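Local coordinates for uncharacterized protein (Bacteroides vulgatus, PDB 4QB7) that is probably a component of the fimbrial tip, part of the surface filaments that mediate cell adhesion and biofilm formation, at residues Gly41-Gln46 with Gly120-Thr125; Leu140-His145 with Tyr208-Asp213. All coordinates share one frame; numbering follows the deposited sequence.

Contact 1. Residues Gly41-Gln46 with Gly120-Thr125; sequences GIFAYQ and GAPTIT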
loop_
_atom_site.group_PDB
_atom_site.type_symbol
_atom_site.label_atom_id
_atom_site.label_comp_id
_atom_site.label_asym_id
_atom_site.label_seq_id
_atom_site.Cartn_x
_atom_site.Cartn_y
_atom_site.Cartn_z
ATOM N N GLY A 41 1.631 3.718 -16.686
ATOM C CA GLY A 41 0.858 4.576 -17.576
ATOM C C GLY A 41 1.229 6.042 -17.427
ATOM O O GLY A 41 1.434 6.515 -16.307
ATOM N N ILE A 42 1.331 6.764 -18.554
ATOM C CA ILE A 42 1.728 8.174 -18.600
ATOM C C ILE A 42 0.601 9.071 -19.072
ATOM O O ILE A 42 -0.097 8.736 -20.027
ATOM C CB ILE A 42 2.953 8.379 -19.549
ATOM C CG1 ILE A 42 4.074 7.354 -19.300
ATOM C CG2 ILE A 42 3.479 9.829 -19.501
ATOM C CD1 ILE A 42 5.164 7.321 -20.396
ATOM N N PHE A 43 0.487 10.246 -18.433
ATOM C CA PHE A 43 -0.330 11.389 -18.814
ATOM C C PHE A 43 0.627 12.464 -19.235
ATOM O O PHE A 43 1.624 12.673 -18.548
ATOM C CB PHE A 43 -1.208 11.893 -17.675
ATOM C CG PHE A 43 -2.303 10.970 -17.206
ATOM C CD1 PHE A 43 -2.072 10.055 -16.178
ATOM C CD2 PHE A 43 -3.599 11.102 -17.692
ATOM C CE1 PHE A 43 -3.110 9.247 -15.688
ATOM C CE2 PHE A 43 -4.629 10.283 -17.223
ATOM C CZ PHE A 43 -4.382 9.365 -16.221
ATOM N N ALA A 44 0.383 13.126 -20.365
ATOM C CA ALA A 44 1.238 14.214 -20.812
ATOM C C ALA A 44 0.385 15.349 -21.359
ATOM O O ALA A 44 -0.515 15.136 -22.170
ATOM C CB ALA A 44 2.245 13.731 -21.831
ATOM N N TYR A 45 0.661 16.558 -20.869
ATOM C CA TYR A 45 -0.054 17.791 -21.184
ATOM C C TYR A 45 0.880 18.787 -21.856
ATOM O O TYR A 45 1.815 19.303 -21.239
ATOM C CB TYR A 45 -0.612 18.400 -19.877
ATOM C CG TYR A 45 -1.589 17.544 -19.096
ATOM C CD1 TYR A 45 -1.162 16.408 -18.409
ATOM C CD2 TYR A 45 -2.907 17.940 -18.929
ATOM C CE1 TYR A 45 -2.048 15.637 -17.650
ATOM C CE2 TYR A 45 -3.794 17.193 -18.146
ATOM C CZ TYR A 45 -3.368 16.020 -17.549
ATOM O OH TYR A 45 -4.244 15.272 -16.809
ATOM N N GLN A 46 0.637 19.054 -23.116
ATOM C CA GLN A 46 1.426 20.039 -23.847
ATOM C C GLN A 46 0.833 21.457 -23.640
ATOM O O GLN A 46 -0.365 21.679 -23.858
ATOM C CB GLN A 46 1.521 19.689 -25.337
ATOM C CG GLN A 46 2.508 20.574 -26.064
ATOM C CD GLN A 46 2.523 20.278 -27.520
ATOM O OE1 GLN A 46 3.525 19.826 -28.068
ATOM N NE2 GLN A 46 1.402 20.517 -28.175
ATOM N N GLY A 120 -6.789 20.083 -16.122
ATOM C CA GLY A 120 -5.912 20.107 -14.960
ATOM C C GLY A 120 -5.204 18.799 -14.712
ATOM O O GLY A 120 -5.326 17.854 -15.509
ATOM N N ALA A 121 -4.473 18.740 -13.573
ATOM C CA ALA A 121 -3.760 17.535 -13.143
ATOM C C ALA A 121 -4.760 16.376 -13.040
ATOM O O ALA A 121 -5.941 16.614 -12.731
ATOM C CB ALA A 121 -3.054 17.773 -11.815
ATOM N N PRO A 122 -4.358 15.147 -13.424
ATOM C CA PRO A 122 -5.323 14.030 -13.414
ATOM C C PRO A 122 -5.711 13.541 -12.003
ATOM O O PRO A 122 -5.243 14.067 -10.971
ATOM C CB PRO A 122 -4.591 12.949 -14.216
ATOM C CG PRO A 122 -3.148 13.212 -13.960
ATOM C CD PRO A 122 -3.024 14.706 -13.884
ATOM N N THR A 123 -6.634 12.554 -11.965
ATOM C CA THR A 123 -7.097 11.899 -10.733
ATOM C C THR A 123 -7.213 10.400 -10.992
ATOM O O THR A 123 -7.239 9.967 -12.157
ATOM C CB THR A 123 -8.429 12.475 -10.150
ATOM O OG1 THR A 123 -9.548 12.165 -10.984
ATOM C CG2 THR A 123 -8.378 13.955 -9.876
ATOM N N ILE A 124 -7.246 9.621 -9.892
ATOM C CA ILE A 124 -7.425 8.181 -9.839
ATOM C C ILE A 124 -8.460 7.869 -8.779
ATOM O O ILE A 124 -8.307 8.308 -7.638
ATOM C CB ILE A 124 -6.103 7.438 -9.527
ATOM C CG1 ILE A 124 -5.167 7.372 -10.746
ATOM C CG2 ILE A 124 -6.359 6.033 -8.936
ATOM C CD1 ILE A 124 -3.791 6.886 -10.393
ATOM N N THR A 125 -9.514 7.121 -9.154
ATOM C CA THR A 125 -10.482 6.554 -8.230
ATOM C C THR A 125 -9.987 5.125 -8.001
ATOM O O THR A 125 -9.849 4.344 -8.961
ATOM C CB THR A 125 -11.905 6.658 -8.744
ATOM O OG1 THR A 125 -12.212 8.037 -8.892
ATOM C CG2 THR A 125 -12.916 5.992 -7.791
#
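Pro122 lays the CB side of its ring over one face of Phe43: CB stands 3.9 Å from the centroid of the Phe43 ring and only 7° off the ring normal, a CH-pi contact centred on the aromatic face. This is a piece of the core between two facing beta-sheets in the fold of the fimbrillin-like family, which belongs to the transthyretin clan. Strand 40-47 of the large mixed sheet contributes the aromatic rings, and the loop leading into strand 123-127 of the smaller antiparallel sheet contributes the proline. Phe43 and Tyr45, two residues apart on one strand, both direct their CB toward that loop. The proline CG extends the overlap toward the CG–CD1 side of the Phe43 ring, with CG of Pro122 4.0 Å from CD1 of Phe43. Outside the pair, the Tyr65 ring meets Phe43 with the two planes at about 85°, while Leu113 touches Phe43 and Phe94 touches Pro122, so the strands flanking the pair join the same cluster. Tyr45 approaches obliquely rather than stacking. Its CZ lies 3.9 Å from Pro122 CD, an apolar contact at the hydroxyl end of the ring, and Trp52 meets the ring edge-to-face. Across the whole contact, Pro122 thus sits between the Phe43 face and the Tyr45 hydroxyl. That hydroxyl reaches the backbone of the loop: Tyr45 OH is 3.1 Å from Gly120 O and 3.4 Å from Pro122 N, a proline nitrogen that has no hydrogen to offer it.

Contact 2. Residues Leu140-His145 with Tyr208-Asp213; sequences LVTDCH and YKFDND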
loop_
_atom_site.group_PDB
_atom_site.type_symbol
_atom_site.label_atom_id
_atom_site.label_comp_id
_atom_site.label_asym_id
_atom_site.label_seq_id
_atom_site.Cartn_x
_atom_site.Cartn_y
_atom_site.Cartn_z
ATOM N N LEU A 140 -0.179 0.791 -5.197
ATOM C CA LEU A 140 -0.378 1.926 -6.088
ATOM C C LEU A 140 0.724 2.943 -5.902
ATOM O O LEU A 140 0.900 3.482 -4.807
ATOM C CB LEU A 140 -1.761 2.579 -5.869
ATOM C CG LEU A 140 -2.098 3.796 -6.761
ATOM C CD1 LEU A 140 -2.300 3.392 -8.212
ATOM C CD2 LEU A 140 -3.283 4.568 -6.216
ATOM N N VAL A 141 1.464 3.210 -6.990
ATOM C CA VAL A 141 2.548 4.184 -6.991
ATOM C C VAL A 141 2.202 5.286 -7.973
ATOM O O VAL A 141 1.527 5.045 -8.977
ATOM C CB VAL A 141 3.965 3.582 -7.249
ATOM C CG1 VAL A 141 4.366 2.597 -6.174
ATOM C CG2 VAL A 141 4.092 2.960 -8.625
ATOM N N THR A 142 2.608 6.509 -7.672
ATOM C CA THR A 142 2.346 7.615 -8.593
ATOM C C THR A 142 3.556 8.493 -8.701
ATOM O O THR A 142 4.458 8.444 -7.865
ATOM C CB THR A 142 1.133 8.479 -8.211
ATOM O OG1 THR A 142 1.512 9.344 -7.129
ATOM C CG2 THR A 142 -0.106 7.666 -7.897
ATOM N N ASP A 143 3.540 9.326 -9.720
ATOM C CA ASP A 143 4.563 10.299 -9.970
ATOM C C ASP A 143 3.915 11.613 -10.385
ATOM O O ASP A 143 3.301 11.690 -11.444
ATOM C CB ASP A 143 5.540 9.795 -11.037
ATOM C CG ASP A 143 6.712 10.722 -11.245
ATOM O OD1 ASP A 143 6.722 11.814 -10.634
ATOM O OD2 ASP A 143 7.599 10.378 -12.040
ATOM N N CYS A 144 4.052 12.630 -9.532
ATOM C CA CYS A 144 3.592 13.987 -9.784
ATOM C C CYS A 144 4.655 14.998 -9.290
ATOM O O CYS A 144 4.323 16.124 -8.915
ATOM C CB CYS A 144 2.213 14.243 -9.182
ATOM S SG CYS A 144 2.121 14.051 -7.387
ATOM N N HIS A 145 5.957 14.606 -9.366
ATOM C CA HIS A 145 7.051 15.487 -8.962
ATOM C C HIS A 145 7.279 16.550 -10.073
ATOM O O HIS A 145 6.968 16.320 -11.253
ATOM C CB HIS A 145 8.331 14.721 -8.508
ATOM C CG HIS A 145 9.227 14.145 -9.565
ATOM N ND1 HIS A 145 8.820 13.091 -10.377
ATOM C CD2 HIS A 145 10.541 14.381 -9.800
ATOM C CE1 HIS A 145 9.865 12.776 -11.127
ATOM N NE2 HIS A 145 10.931 13.511 -10.807
ATOM N N TYR A 208 -7.575 9.926 -5.552
ATOM C CA TYR A 208 -6.206 10.416 -5.406
ATOM C C TYR A 208 -6.029 11.546 -6.408
ATOM O O TYR A 208 -6.289 11.363 -7.602
ATOM C CB TYR A 208 -5.150 9.300 -5.619
ATOM C CG TYR A 208 -3.731 9.830 -5.672
ATOM C CD1 TYR A 208 -3.009 10.079 -4.504
ATOM C CD2 TYR A 208 -3.113 10.106 -6.890
ATOM C CE1 TYR A 208 -1.720 10.619 -4.551
ATOM C CE2 TYR A 208 -1.838 10.672 -6.947
ATOM C CZ TYR A 208 -1.148 10.928 -5.779
ATOM O OH TYR A 208 0.100 11.486 -5.877
ATOM N N LYS A 209 -5.579 12.706 -5.922
ATOM C CA LYS A 209 -5.393 13.902 -6.721
ATOM C C LYS A 209 -3.924 14.133 -7.005
ATOM O O LYS A 209 -3.120 14.269 -6.077
ATOM C CB LYS A 209 -5.980 15.121 -5.986
ATOM C CG LYS A 209 -7.483 15.120 -5.754
ATOM C CD LYS A 209 -7.893 16.541 -5.411
ATOM C CE LYS A 209 -8.192 16.867 -3.954
ATOM N NZ LYS A 209 -7.214 16.328 -2.973
ATOM N N PHE A 210 -3.568 14.208 -8.301
ATOM C CA PHE A 210 -2.201 14.461 -8.731
ATOM C C PHE A 210 -1.812 15.928 -8.522
ATOM O O PHE A 210 -0.622 16.238 -8.514
ATOM C CB PHE A 210 -2.035 14.079 -10.199
ATOM C CG PHE A 210 -1.823 12.611 -10.445
ATOM C CD1 PHE A 210 -2.894 11.739 -10.507
ATOM C CD2 PHE A 210 -0.549 12.102 -10.654
ATOM C CE1 PHE A 210 -2.695 10.389 -10.791
ATOM C CE2 PHE A 210 -0.355 10.749 -10.920
ATOM C CZ PHE A 210 -1.430 9.905 -10.994
ATOM N N ASP A 211 -2.800 16.839 -8.384
ATOM C CA ASP A 211 -2.494 18.247 -8.178
ATOM C C ASP A 211 -1.710 18.487 -6.869
ATOM O O ASP A 211 -0.768 19.261 -6.880
ATOM C CB ASP A 211 -3.760 19.108 -8.201
ATOM C CG ASP A 211 -3.461 20.587 -8.467
ATOM O OD1 ASP A 211 -2.905 20.913 -9.589
ATOM O OD2 ASP A 211 -3.758 21.423 -7.567
ATOM N N ASN A 212 -2.077 17.837 -5.757
ATOM C CA ASN A 212 -1.375 18.085 -4.496
ATOM C C ASN A 212 -0.929 16.790 -3.778
ATOM O O ASN A 212 -0.542 16.852 -2.593
ATOM C CB ASN A 212 -2.252 18.929 -3.567
ATOM C CG ASN A 212 -3.599 18.334 -3.309
ATOM O OD1 ASN A 212 -3.985 17.319 -3.899
ATOM N ND2 ASN A 212 -4.371 19.007 -2.478
ATOM N N ASP A 213 -0.982 15.643 -4.492
ATOM C CA ASP A 213 -0.556 14.348 -3.980
ATOM C C ASP A 213 -1.307 13.988 -2.650
ATOM O O ASP A 213 -0.700 13.693 -1.620
ATOM C CB ASP A 213 0.984 14.336 -3.834
ATOM C CG ASP A 213 1.618 13.118 -3.207
ATOM O OD1 ASP A 213 1.198 11.996 -3.540
ATOM O OD2 ASP A 213 2.533 13.292 -2.380
HETATM O O HOH W 1 3.366 10.778 -5.431
#
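Thr142 and Tyr208 reach toward each other tip to tip, with OG1 of Thr142 2.9 Å from OH of Tyr208. Alongside this polar meeting the packing is apolar and buried: Thr142 CG2 lies 3.6 Å from Tyr208 CE2, and Thr142 CB is 3.8 Å from Phe210 CE2. The Phe210 ring is covered on one face by Tyr208 CE2, which sits above its centre, while Asp143 O comes to its edge in the ring plane. Cys144 finishes this tight side, its CB 3.8 Å from Phe210 CD2. Together these side chains wedge the end of strand 141-143, in the mixed sheet, against the turn leaving strand 203-209, in the facing antiparallel sheet of the sandwich. Toward the other end the contact becomes looser and wetter. Cys144 SG, turned between the backbone N and the carbonyl carbon (chi1 61°), touches Asp213 CB, and water 1 gives Thr142 and Asp213 a second link beside Tyr208 OH: it lies 2.9 Å from Thr142 OG1 and donates to Asp213 OD1. Beyond it, Asp211 and Asn212, both exposed, turn their CB away from the contact, and Asp211 forms a salt bridge with Lys56. On the far side of the strand, Asp143 OD1 accepts the backbone N of His145 in an Asx turn. Asp213 OD1 collects Tyr208 OH (2.6 Å, 22° out of the carboxylate plane), the water and a salt bridge from Lys321, a set of partners that would favour a charged carboxylate and probably polarises the tyrosine hydroxyl.

From the N terminus, strand 40-47 comes first, and contact 1 brings it to residues 120-125, closing a loop that includes strands 64-72, 90-97 and 111-113. Contact 2 opens only afterwards, at residues 140-145, and closes at 208-213 around strands 159-178 and 186-196. The two loops therefore run in series, neither enclosing nor crossing the other. Both bridge the same pair of sheets. In the mixed sheet, strand 90-97 lies between strands 40-47 and 141-143; in the antiparallel sheet, strands 123-127 and 203-209 are direct neighbours, probably hydrogen-bonded from Ile124 O to Tyr208 N (2.7 Å) and from Pro122 O to Phe210 N.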